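Local structure of putative uncharacterized protein (Dictyostelium purpureum, 4R12) at residues Val96-Lys101 and Ile143-Asn148; Tyr48-Asp53 and Ile68-Asp73; Arg228-Gly233 and Gly413-Asp418. The protein is nicastrin, probably an essential subunit of gamma-secretase, the complex that cleaves membrane proteins such as Notch receptors and the amyloid precursor within the membrane. One frame throughout, in Å; residues are numbered along the deposited sequence.

Contact 1 of 3, residues Val96-Lys101 and Ile143-Asn148; sequences VLTDTK and IFAIDN. With NAG (2-acetamido-2-deoxy-beta-D-glucopyranose), chain D.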
loop_
_atom_site.group_PDB
_atom_site.type_symbol
_atom_site.label_atom_id
_atom_site.label_comp_id
_atom_site.label_asym_id
_atom_site.label_seq_id
_atom_site.Cartn_x
_atom_site.Cartn_y
_atom_site.Cartn_z
ATOM N N VAL A 96 17.085 11.159 -9.275
ATOM C CA VAL A 96 16.394 12.062 -8.362
ATOM C C VAL A 96 17.026 11.969 -6.978
ATOM O O VAL A 96 17.129 10.887 -6.387
ATOM C CB VAL A 96 14.877 11.758 -8.285
ATOM C CG1 VAL A 96 14.193 12.663 -7.241
ATOM C CG2 VAL A 96 14.232 11.924 -9.677
ATOM N N LEU A 97 17.455 13.119 -6.473
ATOM C CA LEU A 97 18.130 13.204 -5.188
ATOM C C LEU A 97 17.113 13.225 -4.048
ATOM O O LEU A 97 16.055 13.846 -4.160
ATOM C CB LEU A 97 19.009 14.462 -5.144
ATOM C CG LEU A 97 20.029 14.623 -6.284
ATOM C CD1 LEU A 97 20.592 16.034 -6.273
ATOM C CD2 LEU A 97 21.150 13.600 -6.173
ATOM N N THR A 98 17.433 12.543 -2.958
ATOM C CA THR A 98 16.550 12.541 -1.797
ATOM C C THR A 98 17.244 13.065 -0.544
ATOM O O THR A 98 16.773 12.790 0.560
ATOM C CB THR A 98 16.015 11.128 -1.494
ATOM O OG1 THR A 98 17.105 10.291 -1.074
ATOM C CG2 THR A 98 15.364 10.520 -2.734
ATOM N N ASP A 99 18.352 13.800 -0.705
ATOM C CA ASP A 99 19.035 14.385 0.458
ATOM C C ASP A 99 18.313 15.646 0.945
ATOM O O ASP A 99 18.522 16.094 2.073
ATOM C CB ASP A 99 20.513 14.691 0.158
ATOM C CG ASP A 99 20.716 15.525 -1.103
ATOM O OD1 ASP A 99 19.881 15.457 -2.038
ATOM O OD2 ASP A 99 21.742 16.246 -1.164
ATOM N N THR A 100 17.463 16.203 0.087
ATOM C CA THR A 100 16.520 17.252 0.473
ATOM C C THR A 100 15.101 16.827 0.088
ATOM O O THR A 100 14.921 15.941 -0.749
ATOM C CB THR A 100 16.829 18.588 -0.204
ATOM O OG1 THR A 100 16.696 18.442 -1.624
ATOM C CG2 THR A 100 18.241 19.074 0.139
ATOM N N LYS A 101 14.105 17.459 0.702
ATOM C CA LYS A 101 12.694 17.180 0.434
ATOM C C LYS A 101 12.096 18.270 -0.435
ATOM O O LYS A 101 12.705 19.321 -0.606
ATOM C CB LYS A 101 11.892 17.104 1.735
ATOM C CG LYS A 101 12.137 15.878 2.602
ATOM C CD LYS A 101 11.335 16.034 3.901
ATOM C CE LYS A 101 11.530 14.854 4.843
ATOM N NZ LYS A 101 10.596 13.754 4.509
ATOM N N ILE A 143 14.608 6.210 -14.822
ATOM C CA ILE A 143 14.655 7.177 -13.744
ATOM C C ILE A 143 14.904 6.423 -12.434
ATOM O O ILE A 143 14.189 5.467 -12.113
ATOM C CB ILE A 143 13.346 8.018 -13.647
ATOM C CG1 ILE A 143 12.981 8.602 -15.019
ATOM C CG2 ILE A 143 13.496 9.140 -12.621
ATOM C CD1 ILE A 143 11.752 9.526 -15.002
ATOM N N PHE A 144 15.950 6.821 -11.716
ATOM C CA PHE A 144 16.237 6.273 -10.385
ATOM C C PHE A 144 16.199 7.354 -9.319
ATOM O O PHE A 144 16.717 8.458 -9.528
ATOM C CB PHE A 144 17.634 5.633 -10.313
ATOM C CG PHE A 144 17.778 4.318 -11.036
ATOM C CD1 PHE A 144 17.367 4.165 -12.342
ATOM C CD2 PHE A 144 18.417 3.254 -10.422
ATOM C CE1 PHE A 144 17.553 2.960 -13.015
ATOM C CE2 PHE A 144 18.605 2.048 -11.092
ATOM C CZ PHE A 144 18.168 1.906 -12.391
ATOM N N ALA A 145 15.646 7.020 -8.153
ATOM C CA ALA A 145 15.952 7.764 -6.951
ATOM C C ALA A 145 17.100 7.053 -6.229
ATOM O O ALA A 145 17.365 5.872 -6.473
ATOM C CB ALA A 145 14.727 7.879 -6.038
ATOM N N ILE A 146 17.780 7.777 -5.348
ATOM C CA ILE A 146 18.888 7.219 -4.580
ATOM C C ILE A 146 18.754 7.685 -3.140
ATOM O O ILE A 146 18.122 8.711 -2.881
ATOM C CB ILE A 146 20.264 7.637 -5.146
ATOM C CG1 ILE A 146 20.251 9.111 -5.559
ATOM C CG2 ILE A 146 20.651 6.745 -6.338
ATOM C CD1 ILE A 146 21.602 9.631 -5.973
ATOM N N ASP A 147 19.349 6.944 -2.206
ATOM C CA ASP A 147 19.162 7.256 -0.790
ATOM C C ASP A 147 19.885 8.536 -0.394
ATOM O O ASP A 147 20.541 9.182 -1.209
ATOM C CB ASP A 147 19.601 6.083 0.106
ATOM C CG ASP A 147 21.121 5.909 0.189
ATOM O OD1 ASP A 147 21.893 6.707 -0.370
ATOM O OD2 ASP A 147 21.552 4.952 0.858
ATOM N N ASN A 148 19.762 8.914 0.869
ATOM C CA ASN A 148 20.282 10.198 1.354
ATOM C C ASN A 148 21.779 10.343 1.179
ATOM O O ASN A 148 22.232 11.258 0.555
ATOM C CB ASN A 148 19.912 10.429 2.819
ATOM C CG ASN A 148 20.078 11.858 3.264
ATOM O OD1 ASN A 148 20.943 12.560 2.843
ATOM N ND2 ASN A 148 19.227 12.275 4.137
HETATM C C1 NAG D . 19.373 13.574 5.197
HETATM C C2 NAG D . 18.149 14.346 5.619
HETATM C C3 NAG D . 18.548 15.592 6.369
HETATM C C4 NAG D . 19.571 15.301 7.459
HETATM C C5 NAG D . 20.707 14.471 6.862
HETATM C C6 NAG D . 21.751 14.030 7.845
HETATM C C7 NAG D . 16.216 14.216 4.235
HETATM C C8 NAG D . 15.475 14.821 3.104
HETATM N N2 NAG D . 17.398 14.720 4.469
HETATM O O3 NAG D . 17.363 16.147 6.900
HETATM O O4 NAG D . 20.037 16.552 7.960
HETATM O O5 NAG D . 20.126 13.298 6.358
HETATM O O6 NAG D . 21.144 13.211 8.826
HETATM O O7 NAG D . 15.764 13.318 4.891
#
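Thr98 turns its OG1 into the space between its own backbone N and carbonyl carbon (chi1 67°), and from there the hydroxyl reaches the carbonyl of Ile146. The bond from Thr98 OG1 to Ile146 O is 2.6 Å long, and the donor lies in the plane of the carbonyl. Across from it Asn148 holds CG anti to its backbone N (chi1 -164°), directing the amide group to the Asp99 side; Asn148 OD1 lies 3.5 Å from Asp99 CB. The other branch of the same amide, Asn148 ND2, carries the N-linked GlcNAc, whose N2 donates to Asp99 O at 3.0 Å; the first sugar is thus tied to both segments. A serine at Thr98 would keep the hydroxyl but would probably leave a gap where CG2 packs against Ile146 O and Ala145 CB.

Before Thr98 the two segments run in the same direction, and Val96, at the end of strand 90-96, pairs with Ala145 as a parallel bridge. Val96 N donates to Phe144 O at 2.7 Å in a nearly straight bond, whereas the return bond from Ile146 N to Val96 O, 3.3 Å, is weak. Apolar contacts flank this pairing: Val96 CG2 meets Ile143 CG2 at 4.1 Å, and Leu97 CD2 lies beside Ile146 CD1, the two side chains pointing the same way. Asp147 is the N-cap of helix 148-160, its OD1 bonded to Thr150. Asp99 turns its carboxylate to a salt bridge with Arg155 of that helix, while strand 143-146 sits between strand 90-96 on one edge and strand 21-29 on the other.

Contact 2 of 3, residues Tyr48-Asp53 and Ile68-Asp73; sequences YLIDDD and IIVVLD. With NAG (2-acetamido-2-deoxy-beta-D-glucopyranose), chain C.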
loop_
_atom_site.group_PDB
_atom_site.type_symbol
_atom_site.label_atom_id
_atom_site.label_comp_id
_atom_site.label_asym_id
_atom_site.label_seq_id
_atom_site.Cartn_x
_atom_site.Cartn_y
_atom_site.Cartn_z
ATOM N N TYR A 48 24.543 15.877 -15.281
ATOM C CA TYR A 48 24.242 17.305 -15.323
ATOM C C TYR A 48 23.231 17.636 -14.230
ATOM O O TYR A 48 22.132 17.087 -14.219
ATOM C CB TYR A 48 23.694 17.720 -16.690
ATOM C CG TYR A 48 23.296 19.182 -16.765
ATOM C CD1 TYR A 48 22.037 19.607 -16.347
ATOM C CD2 TYR A 48 24.180 20.139 -17.250
ATOM C CE1 TYR A 48 21.672 20.938 -16.409
ATOM C CE2 TYR A 48 23.823 21.475 -17.316
ATOM C CZ TYR A 48 22.569 21.868 -16.893
ATOM O OH TYR A 48 22.211 23.194 -16.957
ATOM N N LEU A 49 23.600 18.549 -13.330
ATOM C CA LEU A 49 22.779 18.863 -12.156
ATOM C C LEU A 49 21.834 20.041 -12.358
ATOM O O LEU A 49 22.253 21.139 -12.717
ATOM C CB LEU A 49 23.678 19.148 -10.952
ATOM C CG LEU A 49 22.980 19.666 -9.690
ATOM C CD1 LEU A 49 22.083 18.592 -9.082
ATOM C CD2 LEU A 49 24.009 20.145 -8.690
ATOM N N ILE A 50 20.549 19.802 -12.127
ATOM C CA ILE A 50 19.580 20.878 -12.041
ATOM C C ILE A 50 19.163 21.040 -10.582
ATOM O O ILE A 50 18.521 20.156 -10.022
ATOM C CB ILE A 50 18.346 20.611 -12.910
ATOM C CG1 ILE A 50 18.732 20.590 -14.395
ATOM C CG2 ILE A 50 17.280 21.668 -12.663
ATOM C CD1 ILE A 50 17.544 20.438 -15.315
ATOM N N ASP A 51 19.549 22.159 -9.969
ATOM C CA ASP A 51 19.245 22.419 -8.556
ATOM C C ASP A 51 18.772 23.858 -8.331
ATOM O O ASP A 51 18.528 24.276 -7.201
ATOM C CB ASP A 51 20.469 22.115 -7.679
ATOM C CG ASP A 51 21.638 23.061 -7.936
ATOM O OD1 ASP A 51 21.607 23.826 -8.925
ATOM O OD2 ASP A 51 22.607 23.030 -7.147
ATOM N N ASP A 52 18.654 24.610 -9.417
ATOM C CA ASP A 52 18.105 25.964 -9.373
ATOM C C ASP A 52 17.613 26.382 -10.756
ATOM O O ASP A 52 17.858 25.685 -11.743
ATOM C CB ASP A 52 19.133 26.972 -8.842
ATOM C CG ASP A 52 20.481 26.886 -9.547
ATOM O OD1 ASP A 52 20.524 26.635 -10.769
ATOM O OD2 ASP A 52 21.513 27.080 -8.869
ATOM N N ASP A 53 16.917 27.516 -10.813
ATOM C CA ASP A 53 16.354 28.013 -12.060
ATOM C C ASP A 53 17.453 28.235 -13.090
ATOM O O ASP A 53 17.240 28.045 -14.293
ATOM C CB ASP A 53 15.572 29.308 -11.822
ATOM C CG ASP A 53 14.146 29.057 -11.373
ATOM O OD1 ASP A 53 13.806 27.884 -11.106
ATOM O OD2 ASP A 53 13.360 30.029 -11.286
ATOM N N ILE A 68 23.286 12.586 -21.871
ATOM C CA ILE A 68 23.213 13.264 -20.577
ATOM C C ILE A 68 22.327 12.525 -19.568
ATOM O O ILE A 68 21.188 12.183 -19.884
ATOM C CB ILE A 68 22.674 14.703 -20.744
ATOM C CG1 ILE A 68 23.579 15.509 -21.683
ATOM C CG2 ILE A 68 22.534 15.396 -19.386
ATOM C CD1 ILE A 68 23.016 16.866 -22.070
ATOM N N ILE A 69 22.866 12.277 -18.370
ATOM C CA ILE A 69 22.078 11.856 -17.209
ATOM C C ILE A 69 21.795 13.067 -16.321
ATOM O O ILE A 69 22.694 13.585 -15.657
ATOM C CB ILE A 69 22.795 10.789 -16.357
ATOM C CG1 ILE A 69 23.163 9.565 -17.200
ATOM C CG2 ILE A 69 21.924 10.388 -15.148
ATOM C CD1 ILE A 69 21.976 8.926 -17.876
ATOM N N VAL A 70 20.546 13.519 -16.319
ATOM C CA VAL A 70 20.152 14.668 -15.511
ATOM C C VAL A 70 19.990 14.284 -14.046
ATOM O O VAL A 70 19.283 13.328 -13.710
ATOM C CB VAL A 70 18.838 15.290 -16.020
ATOM C CG1 VAL A 70 18.417 16.461 -15.134
ATOM C CG2 VAL A 70 18.989 15.744 -17.464
ATOM N N VAL A 71 20.658 15.032 -13.175
ATOM C CA VAL A 71 20.515 14.870 -11.732
ATOM C C VAL A 71 19.598 15.971 -11.219
ATOM O O VAL A 71 19.882 17.152 -11.408
ATOM C CB VAL A 71 21.871 14.941 -11.012
ATOM C CG1 VAL A 71 21.691 14.720 -9.523
ATOM C CG2 VAL A 71 22.831 13.913 -11.600
ATOM N N LEU A 72 18.495 15.587 -10.587
ATOM C CA LEU A 72 17.494 16.556 -10.157
ATOM C C LEU A 72 17.425 16.720 -8.648
ATOM O O LEU A 72 17.202 15.753 -7.926
ATOM C CB LEU A 72 16.104 16.152 -10.663
ATOM C CG LEU A 72 15.810 16.236 -12.158
ATOM C CD1 LEU A 72 14.439 15.644 -12.449
ATOM C CD2 LEU A 72 15.872 17.677 -12.607
ATOM N N ASP A 73 17.604 17.950 -8.179
ATOM C CA ASP A 73 17.122 18.308 -6.855
ATOM C C ASP A 73 15.627 18.062 -6.908
ATOM O O ASP A 73 14.985 18.351 -7.926
ATOM C CB ASP A 73 17.423 19.765 -6.512
ATOM C CG ASP A 73 16.923 20.155 -5.127
ATOM O OD1 ASP A 73 15.710 20.441 -4.984
ATOM O OD2 ASP A 73 17.747 20.179 -4.191
HETATM C C1 NAG C . 9.137 26.760 -9.847
HETATM C C2 NAG C . 9.680 27.889 -10.715
HETATM C C3 NAG C . 10.329 28.900 -9.811
HETATM C C4 NAG C . 9.388 29.438 -8.775
HETATM C C5 NAG C . 8.763 28.283 -8.043
HETATM C C6 NAG C . 7.641 28.843 -7.205
HETATM C C7 NAG C . 10.445 27.212 -12.910
HETATM C C8 NAG C . 11.619 26.829 -13.721
HETATM N N2 NAG C . 10.697 27.495 -11.645
HETATM O O3 NAG C . 10.840 29.997 -10.544
HETATM O O4 NAG C . 10.213 30.103 -7.845
HETATM O O5 NAG C . 8.235 27.329 -8.936
HETATM O O6 NAG C . 6.562 29.169 -8.059
HETATM O O7 NAG C . 9.343 27.247 -13.368
#
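Tyr48 and Ile50 alternate with Ile69, Val71 and Asp73 in four backbone hydrogen bonds: Tyr48 N to Ile69 O, Val71 N to Tyr48 O at 2.7 Å, Ile50 N to Val71 O at 2.8 Å, and Asp73 N to Ile50 O. Side chains pack on both faces. On one, Tyr48 CB touches Ile68 CG2 at 3.7 Å, and Ile50 sets CB against Leu72 CD2 at 3.8 Å while its CD1 reaches across to Val70 CG1. On the other, Leu49 CD1 meets Val71 CG1 at 3.9 Å and comes close to Val71 O; CG anti to the backbone N (chi1 172°) starts the leucine chain on this course.

The two strands belong to a beta-alpha-beta unit, strand 43-50, helix 53-57 and strand 67-72, within the small lobe. Beyond the strand ends come aspartates. Asp51 and Asp73 approach through their CB atoms, but their carboxylates part: Asp51 pairs with Arg162 and Asp73 with Arg155, probably easing the repulsion between them. Asp52 caps helix 53-57 through Ser55 N. Asp53 grips a GlcNAc with both oxygens, OD2 taking a bond from the sugar O3 at 2.6 Å and OD1 one from its N2 at 3.2 Å, and Tyr76 OH also bonds to OD1.

Contact 3 of 3, residues Arg228-Gly233 and Gly413-Asp418; sequences RDLSIG and GYEQDD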
loop_
_atom_site.group_PDB
_atom_site.type_symbol
_atom_site.label_atom_id
_atom_site.label_comp_id
_atom_site.label_asym_id
_atom_site.label_seq_id
_atom_site.Cartn_x
_atom_site.Cartn_y
_atom_site.Cartn_z
ATOM N N ARG A 228 8.428 2.938 -6.380
ATOM C CA ARG A 228 7.622 2.079 -5.518
ATOM C C ARG A 228 8.411 1.386 -4.393
ATOM O O ARG A 228 7.805 0.912 -3.418
ATOM C CB ARG A 228 6.859 1.059 -6.382
ATOM C CG ARG A 228 5.657 1.733 -7.115
ATOM C CD ARG A 228 5.038 0.870 -8.215
ATOM N NE ARG A 228 5.789 0.921 -9.474
ATOM C CZ ARG A 228 5.703 1.909 -10.366
ATOM N NH1 ARG A 228 4.900 2.946 -10.148
ATOM N NH2 ARG A 228 6.431 1.863 -11.486
ATOM N N ASP A 229 9.737 1.346 -4.492
ATOM C CA ASP A 229 10.539 0.845 -3.370
ATOM C C ASP A 229 10.541 1.841 -2.213
ATOM O O ASP A 229 11.003 1.521 -1.125
ATOM C CB ASP A 229 11.979 0.557 -3.790
ATOM C CG ASP A 229 12.073 -0.591 -4.770
ATOM O OD1 ASP A 229 11.461 -1.653 -4.511
ATOM O OD2 ASP A 229 12.731 -0.413 -5.821
ATOM N N LEU A 230 10.032 3.052 -2.457
ATOM C CA LEU A 230 9.984 4.097 -1.437
ATOM C C LEU A 230 8.558 4.369 -0.973
ATOM O O LEU A 230 8.290 5.415 -0.384
ATOM C CB LEU A 230 10.591 5.409 -1.956
ATOM C CG LEU A 230 12.065 5.338 -2.365
ATOM C CD1 LEU A 230 12.554 6.685 -2.902
ATOM C CD2 LEU A 230 12.895 4.897 -1.147
ATOM N N SER A 231 7.657 3.424 -1.228
ATOM C CA SER A 231 6.234 3.620 -0.975
ATOM C C SER A 231 5.819 3.399 0.489
ATOM O O SER A 231 5.011 2.489 0.783
ATOM C CB SER A 231 5.420 2.686 -1.889
ATOM O OG SER A 231 5.827 1.337 -1.704
ATOM N N ILE A 232 6.366 4.221 1.381
ATOM C CA ILE A 232 5.979 4.225 2.793
ATOM C C ILE A 232 4.484 4.514 2.942
ATOM O O ILE A 232 3.785 3.830 3.703
ATOM C CB ILE A 232 6.787 5.268 3.584
ATOM C CG1 ILE A 232 8.285 4.943 3.503
ATOM C CG2 ILE A 232 6.310 5.368 5.060
ATOM C CD1 ILE A 232 9.153 5.918 4.263
ATOM N N GLY A 233 3.996 5.504 2.181
ATOM C CA GLY A 233 2.591 5.919 2.238
ATOM C C GLY A 233 2.077 6.083 3.668
ATOM O O GLY A 233 1.106 5.435 4.057
ATOM N N GLY A 413 0.535 9.269 -2.653
ATOM C CA GLY A 413 1.146 8.418 -3.661
ATOM C C GLY A 413 2.565 8.839 -4.003
ATOM O O GLY A 413 3.003 8.765 -5.159
ATOM N N TYR A 414 3.302 9.261 -2.989
ATOM C CA TYR A 414 4.608 9.868 -3.219
ATOM C C TYR A 414 5.561 9.596 -2.047
ATOM O O TYR A 414 5.114 9.474 -0.909
ATOM C CB TYR A 414 4.438 11.377 -3.452
ATOM C CG TYR A 414 5.729 12.106 -3.725
ATOM C CD1 TYR A 414 6.485 11.824 -4.865
ATOM C CD2 TYR A 414 6.187 13.087 -2.854
ATOM C CE1 TYR A 414 7.692 12.488 -5.112
ATOM C CE2 TYR A 414 7.377 13.763 -3.093
ATOM C CZ TYR A 414 8.127 13.454 -4.222
ATOM O OH TYR A 414 9.309 14.127 -4.441
ATOM N N GLU A 415 6.865 9.519 -2.346
ATOM C CA GLU A 415 7.896 9.168 -1.352
ATOM C C GLU A 415 7.906 10.065 -0.122
ATOM O O GLU A 415 8.286 9.626 0.961
ATOM C CB GLU A 415 9.290 9.200 -1.998
ATOM C CG GLU A 415 9.559 10.503 -2.743
ATOM C CD GLU A 415 11.032 10.773 -3.020
ATOM O OE1 GLU A 415 11.890 10.305 -2.254
ATOM O OE2 GLU A 415 11.328 11.476 -4.004
ATOM N N GLN A 416 7.504 11.326 -0.280
ATOM C CA GLN A 416 7.492 12.242 0.851
ATOM C C GLN A 416 6.306 12.033 1.804
ATOM O O GLN A 416 6.177 12.751 2.793
ATOM C CB GLN A 416 7.517 13.689 0.359
ATOM C CG GLN A 416 8.055 14.679 1.394
ATOM C CD GLN A 416 8.553 15.974 0.771
ATOM O OE1 GLN A 416 9.153 15.975 -0.303
ATOM N NE2 GLN A 416 8.319 17.087 1.466
ATOM N N ASP A 417 5.451 11.053 1.514
ATOM C CA ASP A 417 4.415 10.649 2.451
ATOM C C ASP A 417 5.063 9.729 3.483
ATOM O O ASP A 417 4.886 8.505 3.455
ATOM C CB ASP A 417 3.256 9.957 1.724
ATOM C CG ASP A 417 2.093 9.630 2.645
ATOM O OD1 ASP A 417 2.100 10.063 3.823
ATOM O OD2 ASP A 417 1.154 8.929 2.181
ATOM N N ASP A 418 5.819 10.338 4.389
ATOM C CA ASP A 418 6.679 9.593 5.305
ATOM C C ASP A 418 6.377 9.962 6.769
ATOM O O ASP A 418 5.335 10.571 7.054
ATOM C CB ASP A 418 8.160 9.846 4.960
ATOM C CG ASP A 418 8.548 11.322 5.043
ATOM O OD1 ASP A 418 7.805 12.129 5.650
ATOM O OD2 ASP A 418 9.610 11.678 4.489
HETATM O O HOH W 1 9.677 7.284 1.074
HETATM O O HOH W 2 4.239 6.371 -0.652
#
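Leu230 is the first residue of 228-233 to meet Glu415, the two side chains lying alongside and pointing the same way. Leu230 CB and Glu415 CB are 4.0 Å apart, and Leu230 CD1 rests 3.7 Å from Glu415 OE1. A water joins the two backbones, donating to both Leu230 O and Glu415 O at 2.7 Å. Ser231 turns away and centres an inverse gamma turn, its OG bonded to Arg228 O at 2.7 Å. Ile232 then brings its CB and CG2 up to Asp417 O, each at 3.8 Å, while CD1 crosses to Asp418 CB. Gly233 closes the run at the N-cap position of helix 234-252. With CG anti to its backbone N (chi1 -175°), Asp417 directs its carboxylate to the glycine, and Asp417 OD2 lies 3.3 Å from Gly233 CA.

The 413-418 side contains a type I turn from Tyr414 to Asp417, and the two loops of the large lobe meet at the start of that helix. Asp417 accepts from the helix's first turn through OD1, from Asp235 N, and OD2, from Gln236 N. Direct contacts between the segments are of van der Waals kind. These N-H groups and the helix dipole probably stabilise the buried Asp417 carboxylate.

Contact 1 stands between the other two, about 12 Å from each, centre to centre, whereas the centres of contacts 2 and 3 are about 22 Å apart and the two do not touch. Toward contact 2 the backbones meet directly: Leu97 N lies 3.0 Å from Leu72 O, a probable hydrogen bond, and Leu97 CD2 packs 3.6 Å from Val71 CG1. Toward contact 3 the junction crosses from small lobe to large lobe, with Thr98 CG2 3.5 Å from Glu415 OE1 and Ala145 CB 4.0 Å from Leu230 CD1. Glycans mark the surface nearby: the sugar on Asn148 borders contact 1 and comes within about 6 Å of the Asp418 side chain, while another sugar is hydrogen-bonded to Asp53 of contact 2.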